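Local coordinates for putative membrane anchored protein (Corynebacterium diphtheriae, PDB 3LSO) that is of unknown function but is probably tethered to the bacterial membrane and probably presents an elongated, beta-rich region without helices outside the cell, at residues Lys362-Thr365 with Val369-Ser372; Pro380-Lys383 with Lys388-Glu391; Gly376-Glu381 with Thr400-Val405. All blocks are in the same frame, centred on the assembly; numbering follows the deposited sequence.

Contact 1: residues Lys362-Thr365 with Val369-Ser372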
# COMPACT_ATOMS: atom_id res chain seq x y z
N LYS B 362 11.09 39.97 27.69
CA LYS B 362 10.07 40.65 28.43
C LYS B 362 8.72 40.27 27.88
O LYS B 362 8.56 40.12 26.69
CB LYS B 362 10.37 42.15 28.49
CG LYS B 362 11.37 42.47 29.68
CD LYS B 362 12.10 43.81 29.55
CE LYS B 362 12.57 44.37 30.92
NZ LYS B 362 13.63 43.53 31.58
N LEU B 363 7.78 39.99 28.76
CA LEU B 363 6.46 39.61 28.31
C LEU B 363 5.69 40.86 28.02
O LEU B 363 5.09 41.42 28.91
CB LEU B 363 5.70 38.83 29.38
CG LEU B 363 4.48 38.03 28.93
CD1 LEU B 363 4.14 37.08 30.06
CD2 LEU B 363 3.27 38.88 28.52
N ALA B 364 5.67 41.27 26.76
CA ALA B 364 5.06 42.53 26.40
C ALA B 364 3.59 42.41 26.03
O ALA B 364 2.82 43.32 26.31
CB ALA B 364 5.82 43.14 25.26
N THR B 365 3.21 41.34 25.35
CA THR B 365 1.84 41.20 24.87
C THR B 365 1.02 40.10 25.58
O THR B 365 1.45 38.92 25.69
CB THR B 365 1.85 40.95 23.41
OG1 THR B 365 2.37 42.12 22.80
CG2 THR B 365 0.45 40.76 22.90
N VAL B 369 -3.13 42.68 23.34
CA VAL B 369 -2.83 43.95 23.94
C VAL B 369 -1.37 44.03 24.33
O VAL B 369 -0.88 43.17 25.08
CB VAL B 369 -3.73 44.15 25.16
CG1 VAL B 369 -3.36 45.44 25.97
CG2 VAL B 369 -5.19 44.17 24.68
N PHE B 370 -0.69 45.05 23.80
CA PHE B 370 0.74 45.27 24.02
C PHE B 370 0.97 46.34 25.09
O PHE B 370 0.30 47.35 25.07
CB PHE B 370 1.34 45.71 22.70
CG PHE B 370 2.78 46.19 22.79
CD1 PHE B 370 3.85 45.29 22.70
CD2 PHE B 370 3.08 47.55 22.89
CE1 PHE B 370 5.15 45.74 22.73
CE2 PHE B 370 4.37 47.99 22.92
CZ PHE B 370 5.41 47.08 22.83
N SER B 371 1.91 46.13 26.03
CA SER B 371 2.29 47.19 26.99
C SER B 371 3.77 47.41 26.90
O SER B 371 4.54 46.55 27.32
CB SER B 371 1.98 46.81 28.43
OG SER B 371 0.68 46.29 28.57
N SER B 372 4.20 48.54 26.34
CA SER B 372 5.62 48.71 26.10
C SER B 372 6.41 48.51 27.39
O SER B 372 6.20 49.21 28.37
CB SER B 372 5.92 50.09 25.51
OG SER B 372 7.24 50.47 25.86
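The carbonyl oxygen of A364 accepts the backbone N-H of S371, with A364 O and S371 N 3.0 Å apart. One residue further toward the turn, T365 and F370 form an antiparallel non-hydrogen-bonded pair, their CA atoms 4.3 Å apart and both side chains on the same face of the sheet. A CA-H...O contact accompanies this pair, T365 CA lying 3.4 Å from V369 O. Residues 361-366 and 369-370 thus make a short beta hairpin whose second strand soon gives way to loop. On its other side the first strand lies against strand 394-398, where A364 and T365 both face G395 in a classic beta bulge and are both joined to it by backbone hydrogen bonds.

The F370 side chain lies crosswise to that of T365. With CG anti to the backbone N (chi1 171°), its ring lies beside A364 and T365, and T365 OG1 meets it at the edge, near the ring plane, 3.5 Å from F370 CD1. That hydroxyl is hydrogen-bonded to E339 OE2 on strand 335-343, so its polar partner lies outside the hairpin. T365 CG2 takes the position anti to the backbone N and packs 3.5 Å from V369 O. The methyl of A364 approaches the same phenylalanine ring obliquely, A364 CB lying 3.7 Å from F370 CE1.

Contact 2: residues Pro380-Lys383 with Lys388-Glu391; sequences PEWK and KPNE
W382 holds its CG beside the backbone N and anti to the carbonyl carbon (chi1 -71°), and a chi2 of 109° turns the indole so that one face meets the ring of P389. The proline comes down over the five-membered part: P389 CG is 3.6 Å from the centroid of that ring and only 16° off its normal, a CH-pi contact squarely over the face. P389 CD lies beside it, 3.7 Å from both W382 CD2 and W382 CE3. On the opposite face lies P380 CB, 3.6 Å above the indole plane and displaced toward the rim. At the indole edge, NE1 is hydrogen-bonded to E339 OE1, a bond that would restrain rotation of the indole between the two prolines.

The aliphatic part of K388 runs along the backbone of the other segment, with K388 CG 3.4 Å from W382 O and K388 CE 3.8 Å from K383 O. Its chain bends at the last torsion, and NZ makes a weak hydrogen bond to E385 O. This is a proline-on-tryptophan CH-pi contact, made where the 3-10 turn starting at W382 meets a later part of the loop between strands 369-370 and 394-398.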
# COMPACT_ATOMS: atom_id res chain seq x y z
N PRO B 380 3.56 45.29 18.12
CA PRO B 380 3.14 44.52 16.96
C PRO B 380 1.78 44.96 16.47
O PRO B 380 1.38 44.59 15.37
CB PRO B 380 3.03 43.11 17.51
CG PRO B 380 2.68 43.30 18.89
CD PRO B 380 3.51 44.47 19.33
N GLU B 381 1.07 45.72 17.27
CA GLU B 381 -0.20 46.30 16.85
C GLU B 381 -1.13 45.28 16.21
O GLU B 381 -1.59 45.45 15.06
CB GLU B 381 0.02 47.49 15.93
CG GLU B 381 0.46 48.72 16.68
CD GLU B 381 0.83 49.87 15.76
OE1 GLU B 381 0.98 49.65 14.54
OE2 GLU B 381 0.99 50.99 16.28
N TRP B 382 -1.41 44.23 16.99
CA TRP B 382 -2.25 43.12 16.60
C TRP B 382 -3.67 43.56 16.42
O TRP B 382 -4.42 42.91 15.72
CB TRP B 382 -2.26 42.03 17.68
CG TRP B 382 -0.99 41.24 17.84
CD1 TRP B 382 -0.13 41.31 18.88
CD2 TRP B 382 -0.46 40.28 16.94
NE1 TRP B 382 0.91 40.45 18.70
CE2 TRP B 382 0.73 39.79 17.51
CE3 TRP B 382 -0.88 39.77 15.70
CZ2 TRP B 382 1.51 38.80 16.89
CZ3 TRP B 382 -0.12 38.80 15.09
CH2 TRP B 382 1.07 38.32 15.68
N LYS B 383 -4.06 44.67 17.06
CA LYS B 383 -5.43 45.13 17.03
C LYS B 383 -5.80 45.62 15.65
O LYS B 383 -6.96 45.94 15.38
CB LYS B 383 -5.64 46.25 18.07
CG LYS B 383 -5.18 47.64 17.59
CD LYS B 383 -4.62 48.52 18.69
CE LYS B 383 -4.06 49.81 18.09
NZ LYS B 383 -3.50 50.76 19.11
N LYS B 388 -6.35 37.89 14.91
CA LYS B 388 -5.69 38.33 16.17
C LYS B 388 -5.42 37.16 17.11
O LYS B 388 -6.21 36.21 17.16
CB LYS B 388 -6.55 39.35 16.94
CG LYS B 388 -6.85 40.63 16.18
CD LYS B 388 -8.15 41.31 16.64
CE LYS B 388 -8.56 42.51 15.72
NZ LYS B 388 -9.42 42.13 14.56
N PRO B 389 -4.34 37.26 17.90
CA PRO B 389 -4.11 36.28 18.98
C PRO B 389 -5.28 36.31 19.96
O PRO B 389 -5.95 37.33 20.05
CB PRO B 389 -2.86 36.81 19.69
CG PRO B 389 -2.32 37.92 18.78
CD PRO B 389 -3.48 38.44 18.02
N ASN B 390 -5.53 35.21 20.67
CA ASN B 390 -6.59 35.19 21.67
C ASN B 390 -6.04 35.30 23.10
O ASN B 390 -4.85 35.52 23.29
CB ASN B 390 -7.47 33.95 21.49
CG ASN B 390 -6.68 32.66 21.60
OD1 ASN B 390 -5.93 32.45 22.57
ND2 ASN B 390 -6.84 31.79 20.60
N GLU B 391 -6.92 35.14 24.09
CA GLU B 391 -6.54 35.33 25.50
C GLU B 391 -5.37 34.46 25.96
O GLU B 391 -4.73 34.77 26.94
CB GLU B 391 -7.76 35.10 26.41
CG GLU B 391 -8.94 36.07 26.16
CD GLU B 391 -10.35 35.51 26.58
OE1 GLU B 391 -10.61 34.27 26.49
OE2 GLU B 391 -11.22 36.34 26.98

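Contact 3: residues Gly376-Glu381 with Thr400-Val405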
# COMPACT_ATOMS: atom_id res chain seq x y z
N GLY B 376 12.31 51.34 22.43
CA GLY B 376 12.98 50.30 21.71
C GLY B 376 12.34 48.95 21.82
O GLY B 376 12.94 47.99 21.39
N TYR B 377 11.13 48.83 22.37
CA TYR B 377 10.34 47.62 22.15
C TYR B 377 9.29 47.98 21.15
O TYR B 377 8.63 49.01 21.30
CB TYR B 377 9.69 47.09 23.42
CG TYR B 377 10.67 46.46 24.38
CD1 TYR B 377 11.35 47.25 25.30
CD2 TYR B 377 10.95 45.10 24.36
CE1 TYR B 377 12.26 46.74 26.18
CE2 TYR B 377 11.89 44.56 25.27
CZ TYR B 377 12.54 45.41 26.17
OH TYR B 377 13.46 44.98 27.10
N TYR B 378 9.11 47.16 20.12
CA TYR B 378 8.19 47.50 19.04
C TYR B 378 6.80 46.88 19.20
O TYR B 378 6.68 45.67 19.32
CB TYR B 378 8.75 47.12 17.66
CG TYR B 378 10.10 47.69 17.28
CD1 TYR B 378 10.51 48.95 17.69
CD2 TYR B 378 10.96 46.95 16.45
CE1 TYR B 378 11.73 49.45 17.33
CE2 TYR B 378 12.20 47.47 16.06
CZ TYR B 378 12.57 48.70 16.52
OH TYR B 378 13.79 49.20 16.16
N ASP B 379 5.78 47.72 19.13
CA ASP B 379 4.38 47.32 19.26
C ASP B 379 3.96 46.57 17.99
O ASP B 379 3.98 47.15 16.89
CB ASP B 379 3.54 48.61 19.42
CG ASP B 379 2.10 48.37 19.83
OD1 ASP B 379 1.56 47.26 19.62
OD2 ASP B 379 1.48 49.31 20.37
N PRO B 380 3.56 45.29 18.12
CA PRO B 380 3.14 44.52 16.96
C PRO B 380 1.78 44.96 16.47
O PRO B 380 1.38 44.59 15.37
CB PRO B 380 3.03 43.11 17.51
CG PRO B 380 2.68 43.30 18.89
CD PRO B 380 3.51 44.47 19.33
N GLU B 381 1.07 45.72 17.27
CA GLU B 381 -0.20 46.30 16.85
C GLU B 381 -1.13 45.28 16.21
O GLU B 381 -1.59 45.45 15.06
CB GLU B 381 0.02 47.49 15.93
CG GLU B 381 0.46 48.72 16.68
CD GLU B 381 0.83 49.87 15.76
OE1 GLU B 381 0.98 49.65 14.54
OE2 GLU B 381 0.99 50.99 16.28
N THR B 400 17.66 42.12 24.88
CA THR B 400 18.86 42.67 24.24
C THR B 400 18.44 43.07 22.84
O THR B 400 17.27 43.38 22.61
CB THR B 400 19.99 41.63 24.18
OG1 THR B 400 19.45 40.43 23.61
CG2 THR B 400 20.51 41.32 25.57
N SER B 401 19.35 43.04 21.88
CA SER B 401 18.98 43.38 20.53
C SER B 401 17.97 42.40 19.97
O SER B 401 17.96 41.21 20.32
CB SER B 401 20.21 43.41 19.64
OG SER B 401 19.83 43.60 18.28
N TYR B 402 17.13 42.91 19.07
CA TYR B 402 16.22 42.11 18.27
C TYR B 402 16.94 41.28 17.19
O TYR B 402 16.29 40.60 16.37
CB TYR B 402 15.19 43.01 17.56
CG TYR B 402 14.04 43.52 18.41
CD1 TYR B 402 13.45 42.72 19.37
CD2 TYR B 402 13.53 44.81 18.24
CE1 TYR B 402 12.40 43.16 20.13
CE2 TYR B 402 12.48 45.25 18.99
CZ TYR B 402 11.92 44.42 19.94
OH TYR B 402 10.85 44.82 20.72
N SER B 403 18.26 41.36 17.14
CA SER B 403 18.95 40.57 16.15
C SER B 403 19.15 39.12 16.61
O SER B 403 19.62 38.85 17.71
CB SER B 403 20.28 41.22 15.77
OG SER B 403 20.04 42.28 14.85
N VAL B 404 18.79 38.19 15.73
CA VAL B 404 19.07 36.79 15.94
C VAL B 404 20.37 36.54 15.22
O VAL B 404 20.45 36.67 14.01
CB VAL B 404 17.94 35.96 15.37
CG1 VAL B 404 18.25 34.45 15.49
CG2 VAL B 404 16.65 36.33 16.08
N VAL B 405 21.41 36.21 15.96
CA VAL B 405 22.72 36.24 15.34
C VAL B 405 23.12 34.94 14.72
O VAL B 405 24.11 34.91 13.99
CB VAL B 405 23.87 36.71 16.28
CG1 VAL B 405 23.51 38.01 16.96
CG2 VAL B 405 24.19 35.66 17.31
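Y402 lays its phenol against Y378 and the backbone before it, joining the loop after strand 369-370 to the residues that lead into strand 403-404 of a mixed beta sheet. Y402 CE2 sits 3.4 Å above one face of the Y378 ring, offset toward the rim. The two rings are oblique, with planes at 47° and centroids 5.1 Å apart. Farther out along the phenol, the hydroxyl lies by Y377 and Y378; a hydrogen bond from Y378 N to Y402 OH, at 3.0 Å, is suggested, but the position of the oxygen is doubtful. G376 O approaches the same ring obliquely, 3.7 Å from Y402 CE2.

In the next shell, Y338 on strand 335-343 meets both Y378 and Y402 edge-to-face, so that three tyrosines cluster where loop and sheet join. Y402 is also bound through its backbone to V337, which sets the base of its side chain on that strand. Each segment carries a local turn of its own. An ST turn leads into strand 403-404, S401 OG accepting from S403 N at 3.0 Å. In the loop, an Asx turn brings E381 N to D379 OD1, 2.9 Å away, with the nitrogen 38° out of the carboxylate plane.

All three contacts lie far out on the chain, their centres about 45 to 51 Å from its centre, against a mixed sheet that includes strands 335-343, 361-366 and 394-398. Contact 1 closes first; contacts 2 and 3 both start from the loop after strand 369-370 and share P380 and E381. Centre to centre, contact 1 is about 11 Å from contact 2 and 12 Å from contact 3, whereas contacts 2 and 3 are about 17 Å apart. P380, common to both loop segments, packs on contact 1, with P380 CD 3.5 Å from F370 CD1. E339 is hydrogen-bonded to both T365 and W382; with the packing of P380, this holds the long loop against hairpin and sheet.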